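PDB 5VXT: catechol 1,2-dioxygenase from Burkholderia ambifaria, which probably uses a bound iron(III) ion and molecular oxygen to cleave the ring of catechol between its two hydroxyl-bearing carbons, yielding cis,cis-muconate. Local coordinates for residues Gln45-Val48 with His49-Gly53; Leu62-Pro66 with Asp67-Ala71; Leu87-Gly91 with Leu92-Lys96. All blocks are in the same frame, centred on the assembly; numbering follows the deposited sequence.

How the contacts relate
The three contacts follow one another along the N-terminal helical part of the chain. Contact 1 lies within helix 42-62, contact 2 at the turn from that helix into helix 66-81, and contact 3 at the break between helices 85-91 and 94-109. All belong to the N-terminal helical family region, and each touches the second subunit. Their centres are about 20 Å (contacts 1 and 2), 21 Å (1 and 3) and 23 Å (2 and 3) apart, without direct touch. Contacts 1 and 3 contribute residues to the pockets of two bound phosphatidylethanolamine molecules, contact 2 to one of these pockets; contact 3 also reaches the catechol site beside the iron-bearing beta domain.

Contact 1: Gln45-Val48 with His49-Gly53; sequences QQIV and HRLLG. With PTY (phosphatidylethanolamine), chain C.
Ile47 and Leu51, one helical turn apart, lie side by side on helix 42-62 and form a typical i, i+4 apolar pair facing a bound phospholipid. The backbone joins them as well: Leu51 N donates to Ile47 O at 2.9 Å in a nearly straight bond (169°), one of four consecutive alpha-helical bonds here.

Leu51 can be followed outward. Its CB meets the lipid first, 3.5 Å from C22 of phosphatidylethanolamine. Because CG is anti to the carbonyl carbon (chi1 -61°), the chain runs back along the helix, and CG comes within 3.3 Å of Ile47 O. At the tip, CD1 settles against Ile47 CG2 at 3.8 Å and stays close to lipid C35 at 4.0 Å. Both side chains thus touch the same acyl chain at C35, and Leu52 N comes near C21 of the other.

Arg50 splits its guanidinium between two salt bridges, NE to Asp54 of its own chain and NH2 to Asp61 of the second subunit, while Gln45 NE2 bonds to Leu229 O of that subunit. Val48, His49 and Leu52 pack on helix 17-27 or the loop after it, and Val48 also meets Leu229 of the second subunit.

Ile47 completes the lipid wall with both branches: CG2 lies 3.5 Å from C35, and CD1 reaches C33 at 3.9 Å.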
loop_
_atom_site.group_PDB
_atom_site.type_symbol
_atom_site.label_atom_id
_atom_site.label_comp_id
_atom_site.label_asym_id
_atom_site.label_seq_id
_atom_site.Cartn_x
_atom_site.Cartn_y
_atom_site.Cartn_z
ATOM N N GLN B 45 -15.386 -2.807 -7.807
ATOM C CA GLN B 45 -14.939 -3.612 -8.943
ATOM C C GLN B 45 -14.479 -2.727 -10.094
ATOM O O GLN B 45 -13.428 -2.978 -10.699
ATOM C CB GLN B 45 -16.063 -4.539 -9.401
ATOM C CG GLN B 45 -16.484 -5.564 -8.356
ATOM C CD GLN B 45 -17.835 -6.182 -8.657
ATOM O OE1 GLN B 45 -18.622 -5.638 -9.443
ATOM N NE2 GLN B 45 -18.130 -7.311 -8.012
ATOM N N GLN B 46 -15.253 -1.678 -10.396
ATOM C CA GLN B 46 -14.898 -0.745 -11.464
ATOM C C GLN B 46 -13.561 -0.058 -11.186
ATOM O O GLN B 46 -12.688 0.008 -12.063
ATOM C CB GLN B 46 -16.008 0.301 -11.638
ATOM C CG GLN B 46 -15.588 1.482 -12.503
ATOM C CD GLN B 46 -16.525 2.675 -12.398
ATOM O OE1 GLN B 46 -17.161 2.888 -11.372
ATOM N NE2 GLN B 46 -16.604 3.460 -13.465
ATOM N N ILE B 47 -13.390 0.476 -9.973
ATOM C CA ILE B 47 -12.146 1.159 -9.639
ATOM C C ILE B 47 -10.973 0.198 -9.705
ATOM O O ILE B 47 -9.918 0.524 -10.262
ATOM C CB ILE B 47 -12.240 1.826 -8.255
ATOM C CG1 ILE B 47 -13.234 2.987 -8.319
ATOM C CG2 ILE B 47 -10.829 2.275 -7.793
ATOM C CD1 ILE B 47 -13.489 3.668 -6.985
ATOM N N VAL B 48 -11.127 -0.990 -9.106
ATOM C CA VAL B 48 -10.028 -1.960 -9.089
ATOM C C VAL B 48 -9.666 -2.378 -10.508
ATOM O O VAL B 48 -8.482 -2.476 -10.858
ATOM C CB VAL B 48 -10.393 -3.176 -8.214
ATOM C CG1 VAL B 48 -9.395 -4.331 -8.445
ATOM C CG2 VAL B 48 -10.406 -2.796 -6.736
ATOM N N HIS B 49 -10.673 -2.630 -11.355
ATOM C CA HIS B 49 -10.376 -3.019 -12.731
ATOM C C HIS B 49 -9.533 -1.960 -13.438
ATOM O O HIS B 49 -8.577 -2.283 -14.160
ATOM C CB HIS B 49 -11.662 -3.275 -13.508
ATOM C CG HIS B 49 -11.426 -3.787 -14.895
ATOM N ND1 HIS B 49 -11.428 -2.969 -16.005
ATOM C CD2 HIS B 49 -11.158 -5.034 -15.348
ATOM C CE1 HIS B 49 -11.186 -3.694 -17.084
ATOM N NE2 HIS B 49 -11.022 -4.951 -16.712
ATOM N N ARG B 50 -9.856 -0.689 -13.224
ATOM C CA ARG B 50 -9.122 0.367 -13.905
ATOM C C ARG B 50 -7.704 0.500 -13.350
ATOM O O ARG B 50 -6.736 0.602 -14.115
ATOM C CB ARG B 50 -9.888 1.682 -13.776
ATOM C CG ARG B 50 -9.044 2.885 -14.134
ATOM C CD ARG B 50 -8.674 2.898 -15.603
ATOM N NE ARG B 50 -7.974 4.133 -15.939
ATOM C CZ ARG B 50 -8.540 5.179 -16.524
ATOM N NH1 ARG B 50 -9.835 5.150 -16.833
ATOM N NH2 ARG B 50 -7.815 6.260 -16.777
ATOM N N LEU B 51 -7.560 0.509 -12.021
ATOM C CA LEU B 51 -6.235 0.704 -11.442
ATOM C C LEU B 51 -5.338 -0.496 -11.697
ATOM O O LEU B 51 -4.145 -0.337 -11.985
ATOM C CB LEU B 51 -6.333 0.964 -9.946
ATOM C CG LEU B 51 -7.128 2.212 -9.565
ATOM C CD1 LEU B 51 -7.011 2.443 -8.068
ATOM C CD2 LEU B 51 -6.609 3.406 -10.349
ATOM N N LEU B 52 -5.892 -1.702 -11.573
ATOM C CA LEU B 52 -5.111 -2.907 -11.842
ATOM C C LEU B 52 -4.702 -2.981 -13.311
ATOM O O LEU B 52 -3.549 -3.312 -13.625
ATOM C CB LEU B 52 -5.925 -4.132 -11.427
ATOM C CG LEU B 52 -5.233 -5.491 -11.320
ATOM C CD1 LEU B 52 -4.150 -5.487 -10.217
ATOM C CD2 LEU B 52 -6.288 -6.571 -11.088
ATOM N N GLY B 53 -5.625 -2.657 -14.223
ATOM C CA GLY B 53 -5.278 -2.615 -15.634
ATOM C C GLY B 53 -4.205 -1.591 -15.934
ATOM O O GLY B 53 -3.291 -1.847 -16.716
HETATM C C1 PTY C . -14.967 1.537 0.512
HETATM C C2 PTY C . -15.364 -0.839 6.567
HETATM C C3 PTY C . -14.990 0.622 6.779
HETATM O O4 PTY C . -14.335 1.351 -0.749
HETATM C C5 PTY C . -15.271 0.605 2.779
HETATM C C6 PTY C . -14.643 0.357 1.419
HETATM O O7 PTY C . -13.231 0.265 1.574
HETATM C C8 PTY C . -12.750 -1.105 1.658
HETATM O O10 PTY C . -13.147 -1.861 2.531
HETATM C C11 PTY C . -11.729 -1.543 0.646
HETATM C C12 PTY C . -11.396 -0.283 -0.131
HETATM C C13 PTY C . -10.034 -0.404 -0.780
HETATM C C14 PTY C . -10.185 -0.344 -2.288
HETATM C C15 PTY C . -8.884 0.148 -2.891
HETATM C C16 PTY C . -7.718 -0.551 -2.212
HETATM C C17 PTY C . -6.539 -0.644 -3.166
HETATM C C18 PTY C . -7.052 -1.040 -4.540
HETATM C C19 PTY C . -5.888 -1.262 -5.490
HETATM C C20 PTY C . -6.165 -2.492 -6.337
HETATM C C21 PTY C . -5.728 -2.262 -7.776
HETATM C C22 PTY C . -4.600 -1.247 -7.855
HETATM C C23 PTY C . -3.271 -1.912 -8.170
HETATM C C24 PTY C . -2.452 -2.091 -6.902
HETATM C C25 PTY C . -2.718 -3.445 -6.257
HETATM C C26 PTY C . -1.543 -3.794 -5.354
HETATM C C27 PTY C . -1.105 -5.233 -5.575
HETATM C C28 PTY C . 0.165 -5.476 -4.781
HETATM C C29 PTY C . -0.116 -5.282 -3.312
HETATM C C30 PTY C . -14.252 2.470 -1.667
HETATM C C31 PTY C . -13.482 2.359 -2.961
HETATM O O30 PTY C . -14.800 3.511 -1.357
HETATM C C32 PTY C . -12.035 2.766 -2.695
HETATM C C33 PTY C . -11.182 2.780 -3.960
HETATM C C34 PTY C . -10.009 3.741 -3.800
HETATM C C35 PTY C . -9.197 3.859 -5.079
HETATM C C36 PTY C . -8.164 4.968 -4.957
HETATM C C37 PTY C . -7.203 4.650 -3.822
HETATM C C38 PTY C . -5.822 5.194 -4.144
HETATM C C39 PTY C . -4.831 4.877 -3.037
HETATM C C40 PTY C . -3.411 4.892 -3.596
HETATM C C41 PTY C . -2.499 5.727 -2.699
HETATM C C42 PTY C . -1.084 5.902 -3.247
HETATM C C43 PTY C . -0.273 6.797 -2.317
HETATM C C44 PTY C . -0.594 6.492 -0.867
HETATM P P1 PTY C . -15.000 2.324 4.768
HETATM O O11 PTY C . -14.331 1.129 5.620
HETATM O O12 PTY C . -14.180 3.573 4.988
HETATM O O13 PTY C . -16.483 2.349 5.066
HETATM O O14 PTY C . -14.781 1.859 3.244
HETATM N N1 PTY C . -16.464 -0.907 5.623
#

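Contact 2: Leu62-Pro66 with Asp67-Ala71; sequences LDITP and DEVWA. With PTY (phosphatidylethanolamine), chain I.
Ile64 pushes its CG2 methyl against the first turn of helix 66-81, meeting Val69 CG2 at 3.7 Å and brushing Glu68 CB as well. Its side chain crosses those of both partners at about a right angle, and Ile59 of helix 42-62 packs on both Ile64 and Val69. This is the dense part of the contact.

Next to the apolar pair, Thr65 and Glu68 exchange bonds. Thr65 OG1 sits between its own backbone N and carbonyl carbon (chi1 71°), and from there it accepts from Glu68 N at 3.1 Å. In return, the extended Glu68 chain runs obliquely past the threonine, CG 3.3 Å from Thr65 OG1, and OE1 accepts from Thr65 N at 3.0 Å. That N-H arrives on the anti side of the carboxylate, 24° out of its plane.

The reciprocal pair is a capping box with Thr65 as N-cap, and Ile64 with Val69, directly flanking it, makes the hydrophobic staple that often accompanies such a box. Together they start a new helix straight after the Schellman motif at Asp63, which closes the preceding one. Arg43 of the second subunit makes a salt bridge with Glu68 OE2, so the carboxylate serves cap and dimer alike.

Between Pro66 and Trp70 the side chains meet more loosely, Pro66 CB standing 4.3 Å from Trp70 CD1, although that CD1 lies 3.0 Å from Pro66 O and Trp70 N bonds to the same oxygen almost straight (172°). The second subunit covers this side: Val316 packs on Pro66 and Asp67, Glu317 N bonds to Asp67, and Arg318 makes a cation-pi contact with Trp70. Phospholipid lines another flank: its C34 approaches Glu68 O at 3.3 Å, and its C1 rests 3.8 Å from Ala71 CB.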
loop_
_atom_site.group_PDB
_atom_site.type_symbol
_atom_site.label_atom_id
_atom_site.label_comp_id
_atom_site.label_asym_id
_atom_site.label_seq_id
_atom_site.Cartn_x
_atom_site.Cartn_y
_atom_site.Cartn_z
ATOM N N LEU B 62 6.953 -0.077 -19.351
ATOM C CA LEU B 62 8.258 0.253 -18.798
ATOM C C LEU B 62 9.108 -0.977 -18.506
ATOM O O LEU B 62 10.228 -0.825 -18.000
ATOM C CB LEU B 62 8.095 1.083 -17.520
ATOM C CG LEU B 62 7.379 2.433 -17.680
ATOM C CD1 LEU B 62 7.310 3.184 -16.350
ATOM C CD2 LEU B 62 8.077 3.265 -18.740
ATOM N N ASP B 63 8.606 -2.177 -18.817
ATOM C CA ASP B 63 9.267 -3.450 -18.511
ATOM C C ASP B 63 9.692 -3.504 -17.047
ATOM O O ASP B 63 10.858 -3.712 -16.711
ATOM C CB ASP B 63 10.469 -3.690 -19.422
ATOM C CG ASP B 63 10.856 -5.158 -19.491
ATOM O OD1 ASP B 63 11.887 -5.468 -20.120
ATOM O OD2 ASP B 63 10.118 -6.007 -18.930
ATOM N N ILE B 64 8.717 -3.288 -16.171
ATOM C CA ILE B 64 8.987 -3.348 -14.742
ATOM C C ILE B 64 9.222 -4.800 -14.343
ATOM O O ILE B 64 8.318 -5.642 -14.438
ATOM C CB ILE B 64 7.837 -2.711 -13.952
ATOM C CG1 ILE B 64 7.658 -1.279 -14.446
ATOM C CG2 ILE B 64 8.133 -2.747 -12.471
ATOM C CD1 ILE B 64 6.588 -0.461 -13.649
ATOM N N THR B 65 10.443 -5.098 -13.902
ATOM C CA THR B 65 10.850 -6.476 -13.661
ATOM C C THR B 65 10.181 -7.020 -12.406
ATOM O O THR B 65 9.778 -6.254 -11.531
ATOM C CB THR B 65 12.365 -6.558 -13.492
ATOM O OG1 THR B 65 12.735 -5.965 -12.239
ATOM C CG2 THR B 65 13.059 -5.826 -14.619
ATOM N N PRO B 66 10.064 -8.347 -12.290
ATOM C CA PRO B 66 9.574 -8.922 -11.027
ATOM C C PRO B 66 10.329 -8.414 -9.805
ATOM O O PRO B 66 9.694 -8.096 -8.787
ATOM C CB PRO B 66 9.766 -10.431 -11.244
ATOM C CG PRO B 66 9.588 -10.605 -12.739
ATOM C CD PRO B 66 10.316 -9.391 -13.308
ATOM N N ASP B 67 11.664 -8.318 -9.875
ATOM C CA ASP B 67 12.408 -7.756 -8.751
ATOM C C ASP B 67 11.881 -6.373 -8.392
ATOM O O ASP B 67 11.686 -6.059 -7.214
ATOM C CB ASP B 67 13.907 -7.681 -9.062
ATOM C CG ASP B 67 14.590 -9.034 -9.004
ATOM O OD1 ASP B 67 13.864 -10.059 -9.010
ATOM O OD2 ASP B 67 15.850 -9.071 -8.957
ATOM N N GLU B 68 11.626 -5.540 -9.402
ATOM C CA GLU B 68 11.111 -4.200 -9.125
ATOM C C GLU B 68 9.698 -4.257 -8.558
ATOM O O GLU B 68 9.357 -3.495 -7.644
ATOM C CB GLU B 68 11.144 -3.352 -10.394
ATOM C CG GLU B 68 12.550 -2.968 -10.801
ATOM C CD GLU B 68 12.627 -2.274 -12.155
ATOM O OE1 GLU B 68 11.807 -2.612 -13.031
ATOM O OE2 GLU B 68 13.522 -1.408 -12.352
ATOM N N VAL B 69 8.870 -5.167 -9.072
ATOM C CA VAL B 69 7.501 -5.265 -8.571
ATOM C C VAL B 69 7.499 -5.702 -7.113
ATOM O O VAL B 69 6.785 -5.130 -6.283
ATOM C CB VAL B 69 6.660 -6.207 -9.455
ATOM C CG1 VAL B 69 5.313 -6.511 -8.789
ATOM C CG2 VAL B 69 6.415 -5.548 -10.814
ATOM N N TRP B 70 8.294 -6.719 -6.773
ATOM C CA TRP B 70 8.320 -7.184 -5.388
ATOM C C TRP B 70 8.930 -6.147 -4.453
ATOM O O TRP B 70 8.543 -6.073 -3.279
ATOM C CB TRP B 70 9.068 -8.517 -5.276
ATOM C CG TRP B 70 8.298 -9.620 -5.977
ATOM C CD1 TRP B 70 8.724 -10.381 -7.032
ATOM C CD2 TRP B 70 6.962 -10.054 -5.690
ATOM N NE1 TRP B 70 7.744 -11.254 -7.415
ATOM C CE2 TRP B 70 6.656 -11.089 -6.594
ATOM C CE3 TRP B 70 6.008 -9.698 -4.726
ATOM C CZ2 TRP B 70 5.431 -11.738 -6.589
ATOM C CZ3 TRP B 70 4.808 -10.339 -4.723
ATOM C CH2 TRP B 70 4.516 -11.344 -5.643
ATOM N N ALA B 71 9.888 -5.356 -4.933
ATOM C CA ALA B 71 10.369 -4.245 -4.121
ATOM C C ALA B 71 9.227 -3.282 -3.826
ATOM O O ALA B 71 9.104 -2.771 -2.703
ATOM C CB ALA B 71 11.518 -3.522 -4.815
HETATM C C1 PTY I . 13.757 -0.491 -5.267
HETATM C C2 PTY I . 14.837 -0.347 1.166
HETATM C C3 PTY I . 15.625 -1.176 0.157
HETATM O O4 PTY I . 13.268 0.279 -6.358
HETATM C C5 PTY I . 14.159 -0.379 -2.809
HETATM C C6 PTY I . 13.468 0.288 -3.988
HETATM O O7 PTY I . 12.058 0.328 -3.762
HETATM C C8 PTY I . 11.640 1.482 -2.974
HETATM O O10 PTY I . 12.460 2.146 -2.350
HETATM C C11 PTY I . 10.176 1.840 -2.934
HETATM C C12 PTY I . 9.708 2.189 -4.339
HETATM C C13 PTY I . 8.269 1.740 -4.516
HETATM C C14 PTY I . 7.383 2.818 -5.115
HETATM C C15 PTY I . 5.937 2.366 -4.989
HETATM C C16 PTY I . 4.983 3.546 -4.892
HETATM C C17 PTY I . 4.553 4.040 -6.269
HETATM C C18 PTY I . 3.635 5.240 -6.096
HETATM C C19 PTY I . 2.996 5.651 -7.411
HETATM C C20 PTY I . 1.696 6.391 -7.143
HETATM C C21 PTY I . 0.715 5.499 -6.395
HETATM C C22 PTY I . 0.230 4.363 -7.291
HETATM C C23 PTY I . -0.659 3.391 -6.517
HETATM C C24 PTY I . -1.735 2.767 -7.399
HETATM C C25 PTY I . -1.148 1.869 -8.480
HETATM C C26 PTY I . -2.236 1.465 -9.468
HETATM C C27 PTY I . -2.939 2.698 -10.027
HETATM C C28 PTY I . -2.760 2.809 -11.535
HETATM C C29 PTY I . -1.298 2.921 -11.905
HETATM C C30 PTY I . 13.024 -0.316 -7.655
HETATM C C31 PTY I . 12.402 0.508 -8.756
HETATM O O30 PTY I . 13.323 -1.485 -7.833
HETATM C C32 PTY I . 11.058 1.029 -8.275
HETATM C C33 PTY I . 10.266 -0.119 -7.669
HETATM C C34 PTY I . 8.982 -0.364 -8.444
HETATM C C35 PTY I . 7.876 0.541 -7.924
HETATM C C36 PTY I . 6.549 0.181 -8.574
HETATM C C37 PTY I . 6.276 -1.306 -8.416
HETATM C C38 PTY I . 4.852 -1.633 -8.836
HETATM C C39 PTY I . 4.319 -2.810 -8.031
HETATM C C40 PTY I . 3.830 -2.369 -6.659
HETATM C C41 PTY I . 2.350 -2.021 -6.709
HETATM C C42 PTY I . 2.168 -0.521 -6.895
HETATM C C43 PTY I . 2.899 0.243 -5.798
HETATM C C44 PTY I . 2.033 1.339 -5.214
HETATM P P1 PTY I . 15.187 -2.669 -1.999
HETATM O O11 PTY I . 14.736 -2.007 -0.595
HETATM O O12 PTY I . 14.542 -4.031 -2.106
HETATM O O13 PTY I . 16.691 -2.546 -2.105
HETATM O O14 PTY I . 14.491 -1.730 -3.112
HETATM N N1 PTY I . 14.416 -1.183 2.273
#

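Contact 3: Leu87-Gly91 with Leu92-Lys96; sequences LLAAG and LGLEK
Leu92 N donates to Leu88 O at 2.8 Å, the last regular helical bond before the chain leaves helix 85-91. The next two carbonyls are used differently. Ala89 O reaches across to the following helix, taking Glu95 N at 3.0 Å and, weakly, Leu94 N. Ala90 O receives Gly93 N at 3.0 Å in a tight turn, the donor lying 60° above the carbonyl plane. The same oxygen accepts from a water at 2.8 Å, and that water in turn accepts from Lys96 N at 2.9 Å, bridging the end of one helix to the start of the next.

Gly93 makes the turn between the two helices. With phi at 77°, a value glycine adopts readily, it redirects the chain at the N-cap position of helix 94-109.

Around this backbone core the side chains pack closely. The side chains of Leu88 and Leu92 cross at a slant, with Leu88 CD1 3.7 Å from Leu92 CG. Leu94 extends on the same side, its CD2 meeting Ala89 CB at 4.0 Å. Glu95 is the polar exception: with CG anti to the backbone N (chi1 -172°) and an extended chain, it lays OE1 3.3 Å from Ala90 CB, while OE2 accepts from Gly121 N and forms a salt bridge with Arg318 NH1 of its own chain. Since Ala90 and Gly121 both line the catechol pocket, the glutamate ties the helix start to a wall of that site.

One phospholipid touches Leu92 and another touches Leu94. Outside, Leu88 packs on Tyr75 and Leu79 of helix 66-81 and on Leu225 of helix 221-229, whereas Trp70 of the second subunit covers Ala89 and Glu95, setting the helical break between the dimer interface and the catalytic beta domain.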
loop_
_atom_site.group_PDB
_atom_site.type_symbol
_atom_site.label_atom_id
_atom_site.label_comp_id
_atom_site.label_asym_id
_atom_site.label_seq_id
_atom_site.Cartn_x
_atom_site.Cartn_y
_atom_site.Cartn_z
ATOM N N LEU B 87 0.642 9.886 4.849
ATOM C CA LEU B 87 1.784 10.786 4.716
ATOM C C LEU B 87 2.349 10.750 3.301
ATOM O O LEU B 87 2.729 11.790 2.745
ATOM C CB LEU B 87 2.855 10.414 5.738
ATOM C CG LEU B 87 4.045 11.344 5.942
ATOM C CD1 LEU B 87 3.547 12.729 6.268
ATOM C CD2 LEU B 87 4.909 10.825 7.067
ATOM N N LEU B 88 2.416 9.562 2.699
ATOM C CA LEU B 88 2.855 9.473 1.311
ATOM C C LEU B 88 1.829 10.090 0.365
ATOM O O LEU B 88 2.201 10.684 -0.658
ATOM C CB LEU B 88 3.119 8.016 0.934
ATOM C CG LEU B 88 3.692 7.815 -0.465
ATOM C CD1 LEU B 88 5.104 8.368 -0.518
ATOM C CD2 LEU B 88 3.689 6.324 -0.805
ATOM N N ALA B 89 0.533 9.937 0.670
ATOM C CA ALA B 89 -0.485 10.546 -0.177
ATOM C C ALA B 89 -0.286 12.058 -0.247
ATOM O O ALA B 89 -0.461 12.673 -1.307
ATOM C CB ALA B 89 -1.882 10.197 0.344
ATOM N N ALA B 90 0.102 12.668 0.871
ATOM C CA ALA B 90 0.442 14.089 0.856
ATOM C C ALA B 90 1.739 14.328 0.095
ATOM O O ALA B 90 1.818 15.220 -0.760
ATOM C CB ALA B 90 0.558 14.618 2.284
ATOM N N GLY B 91 2.759 13.514 0.376
ATOM C CA GLY B 91 4.071 13.741 -0.201
ATOM C C GLY B 91 4.126 13.554 -1.703
ATOM O O GLY B 91 4.951 14.181 -2.378
ATOM N N LEU B 92 3.286 12.678 -2.249
ATOM C CA LEU B 92 3.228 12.495 -3.690
ATOM C C LEU B 92 2.223 13.435 -4.346
ATOM O O LEU B 92 1.966 13.321 -5.544
ATOM C CB LEU B 92 2.926 11.022 -4.029
ATOM C CG LEU B 92 4.024 10.025 -3.648
ATOM C CD1 LEU B 92 3.651 8.591 -4.125
ATOM C CD2 LEU B 92 5.386 10.428 -4.198
ATOM N N GLY B 93 1.679 14.395 -3.594
ATOM C CA GLY B 93 0.781 15.365 -4.178
ATOM C C GLY B 93 -0.612 14.841 -4.439
ATOM O O GLY B 93 -1.422 15.548 -5.046
ATOM N N LEU B 94 -0.913 13.618 -4.011
ATOM C CA LEU B 94 -2.265 13.103 -4.178
ATOM C C LEU B 94 -3.261 13.919 -3.363
ATOM O O LEU B 94 -4.374 14.200 -3.826
ATOM C CB LEU B 94 -2.313 11.629 -3.786
ATOM C CG LEU B 94 -3.669 10.920 -3.746
ATOM C CD1 LEU B 94 -4.393 10.957 -5.099
ATOM C CD2 LEU B 94 -3.524 9.478 -3.263
ATOM N N GLU B 95 -2.877 14.314 -2.149
ATOM C CA GLU B 95 -3.797 15.091 -1.321
ATOM C C GLU B 95 -4.054 16.461 -1.938
ATOM O O GLU B 95 -5.198 16.943 -1.943
ATOM C CB GLU B 95 -3.242 15.206 0.097
ATOM C CG GLU B 95 -4.205 15.819 1.103
ATOM C CD GLU B 95 -3.813 15.548 2.553
ATOM O OE1 GLU B 95 -2.652 15.168 2.824
ATOM O OE2 GLU B 95 -4.679 15.722 3.437
ATOM N N LYS B 96 -3.006 17.096 -2.476
ATOM C CA LYS B 96 -3.190 18.345 -3.217
ATOM C C LYS B 96 -4.068 18.121 -4.441
ATOM O O LYS B 96 -4.919 18.957 -4.761
ATOM C CB LYS B 96 -1.833 18.929 -3.627
ATOM C CG LYS B 96 -1.927 20.127 -4.560
ATOM C CD LYS B 96 -2.729 21.305 -3.950
ATOM C CE LYS B 96 -2.686 22.516 -4.864
ATOM N NZ LYS B 96 -3.504 23.645 -4.311
HETATM O O HOH W 1 -0.320 16.966 -1.399
#